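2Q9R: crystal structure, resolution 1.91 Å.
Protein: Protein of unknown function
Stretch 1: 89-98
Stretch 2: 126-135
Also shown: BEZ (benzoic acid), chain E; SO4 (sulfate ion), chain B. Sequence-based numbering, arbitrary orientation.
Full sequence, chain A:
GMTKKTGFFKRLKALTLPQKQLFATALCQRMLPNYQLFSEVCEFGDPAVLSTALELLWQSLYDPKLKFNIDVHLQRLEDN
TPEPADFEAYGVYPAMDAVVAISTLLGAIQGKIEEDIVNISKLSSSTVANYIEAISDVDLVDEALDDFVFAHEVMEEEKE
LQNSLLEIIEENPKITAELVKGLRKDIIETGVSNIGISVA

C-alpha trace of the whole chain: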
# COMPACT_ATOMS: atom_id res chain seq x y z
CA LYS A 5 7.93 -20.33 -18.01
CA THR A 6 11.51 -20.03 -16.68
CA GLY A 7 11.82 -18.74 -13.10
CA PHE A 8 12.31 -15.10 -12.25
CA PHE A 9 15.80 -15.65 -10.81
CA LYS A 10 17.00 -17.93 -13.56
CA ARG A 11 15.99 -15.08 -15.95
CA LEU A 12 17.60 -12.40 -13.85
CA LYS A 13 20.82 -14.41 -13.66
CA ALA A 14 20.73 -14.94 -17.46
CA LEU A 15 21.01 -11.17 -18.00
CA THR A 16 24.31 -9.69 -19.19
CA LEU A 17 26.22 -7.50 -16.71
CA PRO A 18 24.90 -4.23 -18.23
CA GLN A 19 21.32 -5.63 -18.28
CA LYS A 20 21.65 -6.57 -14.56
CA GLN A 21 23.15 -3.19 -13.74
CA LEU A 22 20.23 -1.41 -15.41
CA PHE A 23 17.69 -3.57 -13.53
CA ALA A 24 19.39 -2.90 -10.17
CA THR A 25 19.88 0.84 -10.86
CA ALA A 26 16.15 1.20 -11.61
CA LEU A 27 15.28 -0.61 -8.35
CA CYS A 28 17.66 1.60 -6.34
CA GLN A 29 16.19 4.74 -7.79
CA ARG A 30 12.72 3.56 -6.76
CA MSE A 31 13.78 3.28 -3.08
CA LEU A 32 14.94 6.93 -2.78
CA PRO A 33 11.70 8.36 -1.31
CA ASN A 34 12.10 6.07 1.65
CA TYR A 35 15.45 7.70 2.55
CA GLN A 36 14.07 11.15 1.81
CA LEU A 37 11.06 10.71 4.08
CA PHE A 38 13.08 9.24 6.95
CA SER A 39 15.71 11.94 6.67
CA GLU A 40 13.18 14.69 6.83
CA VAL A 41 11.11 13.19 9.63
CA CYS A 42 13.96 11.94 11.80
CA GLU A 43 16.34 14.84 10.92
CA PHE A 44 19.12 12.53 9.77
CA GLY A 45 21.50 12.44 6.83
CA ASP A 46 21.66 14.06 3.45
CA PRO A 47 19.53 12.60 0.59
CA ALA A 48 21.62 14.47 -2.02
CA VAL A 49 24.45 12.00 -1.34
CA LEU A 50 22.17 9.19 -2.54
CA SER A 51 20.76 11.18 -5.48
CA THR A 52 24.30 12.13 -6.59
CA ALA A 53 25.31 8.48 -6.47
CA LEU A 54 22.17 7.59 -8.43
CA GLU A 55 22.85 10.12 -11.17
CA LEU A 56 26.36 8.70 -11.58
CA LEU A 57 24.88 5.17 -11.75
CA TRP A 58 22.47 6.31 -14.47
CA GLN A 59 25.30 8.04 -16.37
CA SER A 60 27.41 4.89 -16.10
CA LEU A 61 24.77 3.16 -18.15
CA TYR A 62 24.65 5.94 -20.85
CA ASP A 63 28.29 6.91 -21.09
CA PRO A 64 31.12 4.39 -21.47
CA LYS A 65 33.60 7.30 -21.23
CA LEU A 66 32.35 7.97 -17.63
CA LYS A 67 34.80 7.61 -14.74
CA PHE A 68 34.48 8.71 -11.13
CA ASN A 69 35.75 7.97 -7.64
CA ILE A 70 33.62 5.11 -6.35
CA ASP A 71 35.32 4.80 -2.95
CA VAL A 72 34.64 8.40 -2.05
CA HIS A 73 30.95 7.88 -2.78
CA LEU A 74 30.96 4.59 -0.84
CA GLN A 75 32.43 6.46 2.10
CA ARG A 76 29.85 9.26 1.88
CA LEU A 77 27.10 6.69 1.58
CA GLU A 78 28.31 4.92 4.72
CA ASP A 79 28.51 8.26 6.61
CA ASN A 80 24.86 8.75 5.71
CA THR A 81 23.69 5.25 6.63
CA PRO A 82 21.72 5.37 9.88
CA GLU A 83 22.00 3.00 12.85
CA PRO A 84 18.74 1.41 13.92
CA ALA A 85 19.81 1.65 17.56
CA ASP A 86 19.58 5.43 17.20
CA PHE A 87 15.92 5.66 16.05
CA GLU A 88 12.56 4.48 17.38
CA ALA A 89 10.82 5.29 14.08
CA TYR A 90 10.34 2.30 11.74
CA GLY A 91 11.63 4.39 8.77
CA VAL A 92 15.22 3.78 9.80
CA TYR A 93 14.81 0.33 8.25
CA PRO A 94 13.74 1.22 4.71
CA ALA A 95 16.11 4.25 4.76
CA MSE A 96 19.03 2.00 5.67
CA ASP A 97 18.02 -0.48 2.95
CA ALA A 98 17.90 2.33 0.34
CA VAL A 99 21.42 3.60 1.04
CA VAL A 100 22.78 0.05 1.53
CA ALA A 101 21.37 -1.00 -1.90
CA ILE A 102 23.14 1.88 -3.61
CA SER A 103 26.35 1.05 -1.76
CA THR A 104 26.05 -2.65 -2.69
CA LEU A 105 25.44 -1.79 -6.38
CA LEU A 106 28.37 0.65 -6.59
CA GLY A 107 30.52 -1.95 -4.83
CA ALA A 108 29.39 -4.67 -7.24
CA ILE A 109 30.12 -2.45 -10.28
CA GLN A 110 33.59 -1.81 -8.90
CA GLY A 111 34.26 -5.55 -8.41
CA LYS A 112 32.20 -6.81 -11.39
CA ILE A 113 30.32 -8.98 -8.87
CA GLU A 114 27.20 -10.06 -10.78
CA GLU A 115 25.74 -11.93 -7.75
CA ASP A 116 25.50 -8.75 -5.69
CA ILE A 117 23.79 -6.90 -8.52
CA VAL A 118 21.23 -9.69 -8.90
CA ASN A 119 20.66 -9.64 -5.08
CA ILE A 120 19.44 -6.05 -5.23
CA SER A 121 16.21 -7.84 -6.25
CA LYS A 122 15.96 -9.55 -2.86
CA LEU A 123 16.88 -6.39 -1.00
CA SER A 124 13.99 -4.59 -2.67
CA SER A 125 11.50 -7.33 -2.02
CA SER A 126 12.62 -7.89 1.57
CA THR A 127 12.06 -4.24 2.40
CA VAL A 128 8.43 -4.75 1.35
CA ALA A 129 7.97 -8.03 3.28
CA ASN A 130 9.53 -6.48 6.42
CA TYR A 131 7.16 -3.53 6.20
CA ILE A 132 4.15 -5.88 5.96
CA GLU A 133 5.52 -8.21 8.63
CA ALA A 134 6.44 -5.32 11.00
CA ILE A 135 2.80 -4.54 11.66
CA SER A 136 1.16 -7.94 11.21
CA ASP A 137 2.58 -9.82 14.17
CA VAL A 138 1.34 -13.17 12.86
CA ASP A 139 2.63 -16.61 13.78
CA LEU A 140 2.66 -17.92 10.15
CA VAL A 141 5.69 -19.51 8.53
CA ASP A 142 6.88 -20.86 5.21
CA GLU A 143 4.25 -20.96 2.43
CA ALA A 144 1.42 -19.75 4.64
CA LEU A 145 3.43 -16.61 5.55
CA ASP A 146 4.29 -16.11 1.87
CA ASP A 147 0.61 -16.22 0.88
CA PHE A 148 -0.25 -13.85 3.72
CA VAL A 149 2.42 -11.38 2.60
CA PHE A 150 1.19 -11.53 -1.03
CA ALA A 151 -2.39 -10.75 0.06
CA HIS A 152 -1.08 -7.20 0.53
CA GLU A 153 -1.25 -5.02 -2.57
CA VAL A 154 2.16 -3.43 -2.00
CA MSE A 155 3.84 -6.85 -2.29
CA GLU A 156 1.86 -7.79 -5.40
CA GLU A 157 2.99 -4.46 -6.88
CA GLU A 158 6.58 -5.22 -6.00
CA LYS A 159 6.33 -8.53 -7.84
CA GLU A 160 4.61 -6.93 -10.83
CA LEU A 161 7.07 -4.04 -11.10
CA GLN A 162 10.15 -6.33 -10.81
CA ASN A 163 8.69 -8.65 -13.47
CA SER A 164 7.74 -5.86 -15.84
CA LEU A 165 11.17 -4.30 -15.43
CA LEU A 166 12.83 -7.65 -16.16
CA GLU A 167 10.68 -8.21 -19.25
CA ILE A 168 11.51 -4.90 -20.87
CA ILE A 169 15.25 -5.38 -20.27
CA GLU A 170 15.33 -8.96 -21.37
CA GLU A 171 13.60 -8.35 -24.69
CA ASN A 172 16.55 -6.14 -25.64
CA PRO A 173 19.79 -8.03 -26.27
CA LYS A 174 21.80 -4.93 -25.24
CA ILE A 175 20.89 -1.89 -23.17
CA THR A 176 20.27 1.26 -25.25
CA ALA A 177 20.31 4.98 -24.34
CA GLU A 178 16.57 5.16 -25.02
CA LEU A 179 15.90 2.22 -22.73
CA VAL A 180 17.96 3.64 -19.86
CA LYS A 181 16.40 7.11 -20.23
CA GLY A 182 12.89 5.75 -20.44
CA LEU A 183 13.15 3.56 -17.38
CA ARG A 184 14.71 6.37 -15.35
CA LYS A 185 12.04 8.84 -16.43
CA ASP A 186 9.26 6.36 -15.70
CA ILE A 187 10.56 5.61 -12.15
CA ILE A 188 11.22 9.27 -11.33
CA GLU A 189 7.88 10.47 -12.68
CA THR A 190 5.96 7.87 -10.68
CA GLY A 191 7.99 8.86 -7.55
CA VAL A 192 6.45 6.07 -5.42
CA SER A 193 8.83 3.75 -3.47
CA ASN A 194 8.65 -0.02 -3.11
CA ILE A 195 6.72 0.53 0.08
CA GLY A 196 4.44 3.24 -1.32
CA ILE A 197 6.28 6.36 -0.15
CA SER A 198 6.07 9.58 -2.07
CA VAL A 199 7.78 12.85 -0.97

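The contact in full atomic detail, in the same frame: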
# COMPACT_ATOMS: atom_id res chain seq x y z
N ALA A 89 11.66 5.32 15.28
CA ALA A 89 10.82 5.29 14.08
C ALA A 89 11.18 4.10 13.19
O ALA A 89 12.35 3.78 13.03
CB ALA A 89 10.92 6.60 13.33
N TYR A 90 10.16 3.45 12.61
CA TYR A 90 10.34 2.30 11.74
C TYR A 90 11.17 2.68 10.48
O TYR A 90 11.92 1.84 9.94
CB TYR A 90 8.99 1.65 11.31
CG TYR A 90 9.24 0.43 10.44
CD1 TYR A 90 9.61 -0.78 11.01
CD2 TYR A 90 9.21 0.53 9.06
CE1 TYR A 90 9.91 -1.89 10.23
CE2 TYR A 90 9.51 -0.57 8.26
CZ TYR A 90 9.88 -1.77 8.85
OH TYR A 90 10.17 -2.85 8.04
N GLY A 91 11.00 3.92 10.01
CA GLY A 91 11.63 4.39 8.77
C GLY A 91 13.13 4.20 8.68
O GLY A 91 13.70 4.13 7.57
N VAL A 92 13.79 4.08 9.82
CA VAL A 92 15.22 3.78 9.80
C VAL A 92 15.50 2.54 8.94
O VAL A 92 16.50 2.49 8.24
CB VAL A 92 15.82 3.64 11.23
CG1 VAL A 92 15.24 2.40 11.96
CG2 VAL A 92 17.35 3.62 11.15
N TYR A 93 14.59 1.56 8.96
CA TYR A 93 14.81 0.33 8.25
C TYR A 93 14.77 0.47 6.72
O TYR A 93 15.73 0.12 6.06
CB TYR A 93 13.91 -0.79 8.79
CG TYR A 93 14.24 -1.14 10.23
CD1 TYR A 93 15.38 -1.86 10.55
CD2 TYR A 93 13.43 -0.71 11.28
CE1 TYR A 93 15.73 -2.15 11.86
CE2 TYR A 93 13.75 -1.03 12.59
CZ TYR A 93 14.91 -1.74 12.88
OH TYR A 93 15.23 -2.04 14.19
N PRO A 94 13.67 0.97 6.15
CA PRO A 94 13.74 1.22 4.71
C PRO A 94 14.80 2.25 4.26
O PRO A 94 15.36 2.10 3.15
CB PRO A 94 12.31 1.68 4.33
CG PRO A 94 11.55 1.85 5.60
CD PRO A 94 12.34 1.24 6.73
N ALA A 95 15.07 3.27 5.07
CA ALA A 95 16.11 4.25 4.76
C ALA A 95 17.47 3.58 4.66
O ALA A 95 18.20 3.78 3.69
CB ALA A 95 16.14 5.38 5.80
N MSE A 96 17.81 2.77 5.68
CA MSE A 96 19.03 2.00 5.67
C MSE A 96 19.17 1.11 4.43
O MSE A 96 20.25 1.03 3.83
CB MSE A 96 19.10 1.14 6.93
CG MSE A 96 20.37 0.38 7.08
SE MSE A 96 20.34 -0.72 8.64
CE MSE A 96 18.64 -0.01 9.63
N ASP A 97 18.06 0.45 4.07
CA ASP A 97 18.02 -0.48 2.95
C ASP A 97 18.28 0.26 1.64
O ASP A 97 18.98 -0.24 0.79
CB ASP A 97 16.64 -1.16 2.85
CG ASP A 97 16.33 -2.17 3.97
OD1 ASP A 97 17.20 -2.52 4.80
OD2 ASP A 97 15.18 -2.68 3.97
N ALA A 98 17.73 1.47 1.52
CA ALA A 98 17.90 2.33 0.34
C ALA A 98 19.35 2.70 0.12
O ALA A 98 19.87 2.55 -0.97
CB ALA A 98 17.08 3.60 0.46
N SER A 126 12.61 -7.72 0.12
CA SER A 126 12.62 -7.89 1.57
C SER A 126 12.15 -6.65 2.31
O SER A 126 11.52 -6.76 3.35
CB SER A 126 14.02 -8.24 2.05
OG SER A 126 14.42 -9.42 1.38
N THR A 127 12.51 -5.48 1.79
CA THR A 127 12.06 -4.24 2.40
C THR A 127 10.54 -4.25 2.48
O THR A 127 9.93 -3.91 3.51
CB THR A 127 12.58 -2.99 1.62
OG1 THR A 127 14.01 -3.01 1.64
CG2 THR A 127 12.13 -1.72 2.27
N VAL A 128 9.92 -4.69 1.40
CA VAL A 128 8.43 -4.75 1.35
C VAL A 128 7.85 -5.82 2.30
O VAL A 128 6.90 -5.55 3.04
CB VAL A 128 7.95 -5.01 -0.06
CG1 VAL A 128 6.38 -5.03 -0.07
CG2 VAL A 128 8.50 -3.93 -0.98
N ALA A 129 8.43 -7.01 2.32
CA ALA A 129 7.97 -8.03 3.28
C ALA A 129 8.13 -7.56 4.72
O ALA A 129 7.28 -7.85 5.55
CB ALA A 129 8.69 -9.32 3.06
N ASN A 130 9.22 -6.87 5.04
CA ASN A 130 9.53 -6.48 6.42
C ASN A 130 8.55 -5.43 6.89
O ASN A 130 8.09 -5.47 8.04
CB ASN A 130 10.94 -5.92 6.56
CG ASN A 130 12.00 -6.96 6.46
OD1 ASN A 130 11.75 -8.16 6.64
ND2 ASN A 130 13.20 -6.53 6.13
N TYR A 131 8.19 -4.53 5.97
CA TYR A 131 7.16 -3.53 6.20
C TYR A 131 5.83 -4.17 6.55
O TYR A 131 5.24 -3.83 7.56
CB TYR A 131 7.00 -2.63 4.96
CG TYR A 131 5.97 -1.54 5.12
CD1 TYR A 131 6.25 -0.42 5.88
CD2 TYR A 131 4.72 -1.62 4.52
CE1 TYR A 131 5.32 0.57 6.04
CE2 TYR A 131 3.77 -0.61 4.68
CZ TYR A 131 4.10 0.48 5.44
OH TYR A 131 3.24 1.52 5.65
N ILE A 132 5.40 -5.13 5.73
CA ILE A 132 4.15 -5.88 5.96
C ILE A 132 4.23 -6.67 7.25
O ILE A 132 3.30 -6.63 8.06
CB ILE A 132 3.87 -6.84 4.82
CG1 ILE A 132 3.54 -6.05 3.53
CG2 ILE A 132 2.74 -7.82 5.20
CD1 ILE A 132 3.55 -6.87 2.26
N GLU A 133 5.36 -7.34 7.46
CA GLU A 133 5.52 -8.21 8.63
C GLU A 133 5.71 -7.43 9.94
O GLU A 133 5.34 -7.92 11.01
CB GLU A 133 6.64 -9.23 8.42
CG GLU A 133 6.29 -10.41 7.51
CD GLU A 133 7.53 -11.06 6.91
OE1 GLU A 133 8.62 -10.91 7.47
OE2 GLU A 133 7.47 -11.68 5.84
N ALA A 134 6.23 -6.21 9.84
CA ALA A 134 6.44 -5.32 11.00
C ALA A 134 5.16 -5.12 11.79
O ALA A 134 5.14 -5.18 12.99
CB ALA A 134 6.94 -3.95 10.53
N ILE A 135 4.09 -4.87 11.07
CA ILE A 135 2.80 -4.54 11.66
C ILE A 135 2.04 -5.82 12.05
O ILE A 135 1.56 -5.97 13.17
CB ILE A 135 2.03 -3.66 10.63
CG1 ILE A 135 0.49 -3.70 10.81
CG2 ILE A 135 2.43 -4.09 9.26
C BEZ E . 7.02 4.75 7.60
O1 BEZ E . 5.96 4.40 6.99
O2 BEZ E . 7.11 4.75 8.86
C1 BEZ E . 8.20 5.20 6.80
C2 BEZ E . 8.99 6.28 7.26
C3 BEZ E . 10.08 6.68 6.49
C4 BEZ E . 10.38 6.02 5.30
C5 BEZ E . 9.58 4.96 4.86
C6 BEZ E . 8.48 4.53 5.62
S SO4 B . 12.93 8.90 16.47
O1 SO4 B . 13.01 9.20 17.90
O2 SO4 B . 13.68 9.93 15.76
O3 SO4 B . 13.51 7.62 16.14
O4 SO4 B . 11.50 8.88 16.11
O HOH W 1 10.98 -2.27 5.59
O HOH W 2 13.54 -3.39 5.92

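This is a small, mixed contact in which a turn and the helix that follows it lie against one side of a second helix, held by a single direct hydrogen bond at one end, an aromatic side chain at the other, and two bridging waters between them. The surface buried, both sides summed, is only 273 Å², so a few well-placed side chains do most of the work.

The polar anchor joins Asp 97 to Thr 127. Both side chains leave the backbone toward the opposing stretch, each with chi1 in the m well, and Thr 127 OG1 donates to Asp 97 OD2 at 2.6 Å. Threonine suits this place because it combines a hydroxyl that can donate to the carboxylate with a methyl that adds apolar packing: Thr 127 CG2 lies 4.0 Å from Pro 94 CB. Pro 94 stands one helical turn before Asp 97, where the backbones come close, its CA being 6.2 Å from the CA of Thr 127. Its compact, apolar ring offers a surface for the methyl, and on the ligand side Pro 94 CG lies 3.8 Å from C5 of the bound benzoic acid.

Tyr 90 makes the broadest contribution. It sits within the type I turn from Ala 89 to Val 92, and its t rotamer carries the ring along the second helix, where it meets residues spaced by a helical turn. Ring atom Tyr 90 CE1 lies 3.6 Å from Ala 134 CB, and Tyr 90 CE2 lies 4.0 Å from Tyr 131 CD1, at the edge of the Tyr 131 ring. The backbones are wider apart here, with 8.6 Å between the CA atoms of Tyr 90 and Ala 134; a long aromatic side chain spans that gap, and the small methyl of alanine lets the ring come close. The phenol oxygen reaches the backbone near Asn 130, with Tyr 90 OH 3.3 Å from Tyr 131 N, but the angle is poor for a hydrogen bond; that amide is already committed to Thr 127 O within its own helix.

Water completes the polar network. One molecule hydrogen-bonds to Tyr 90 OH at 2.6 Å and donates to Thr 127 O at 2.8 Å, linking the phenol to a helical carbonyl. A second donates to Asp 97 OD2 at 2.6 Å and accepts from Asn 130 ND2 at 3.2 Å. Asp 97 OD2 therefore receives both the threonine hydroxyl and a water, while Asn 130, an exposed residue, adds a water-mediated link to its direct contact with Tyr 90, whose OH lies 3.5 Å from Asn 130 CB.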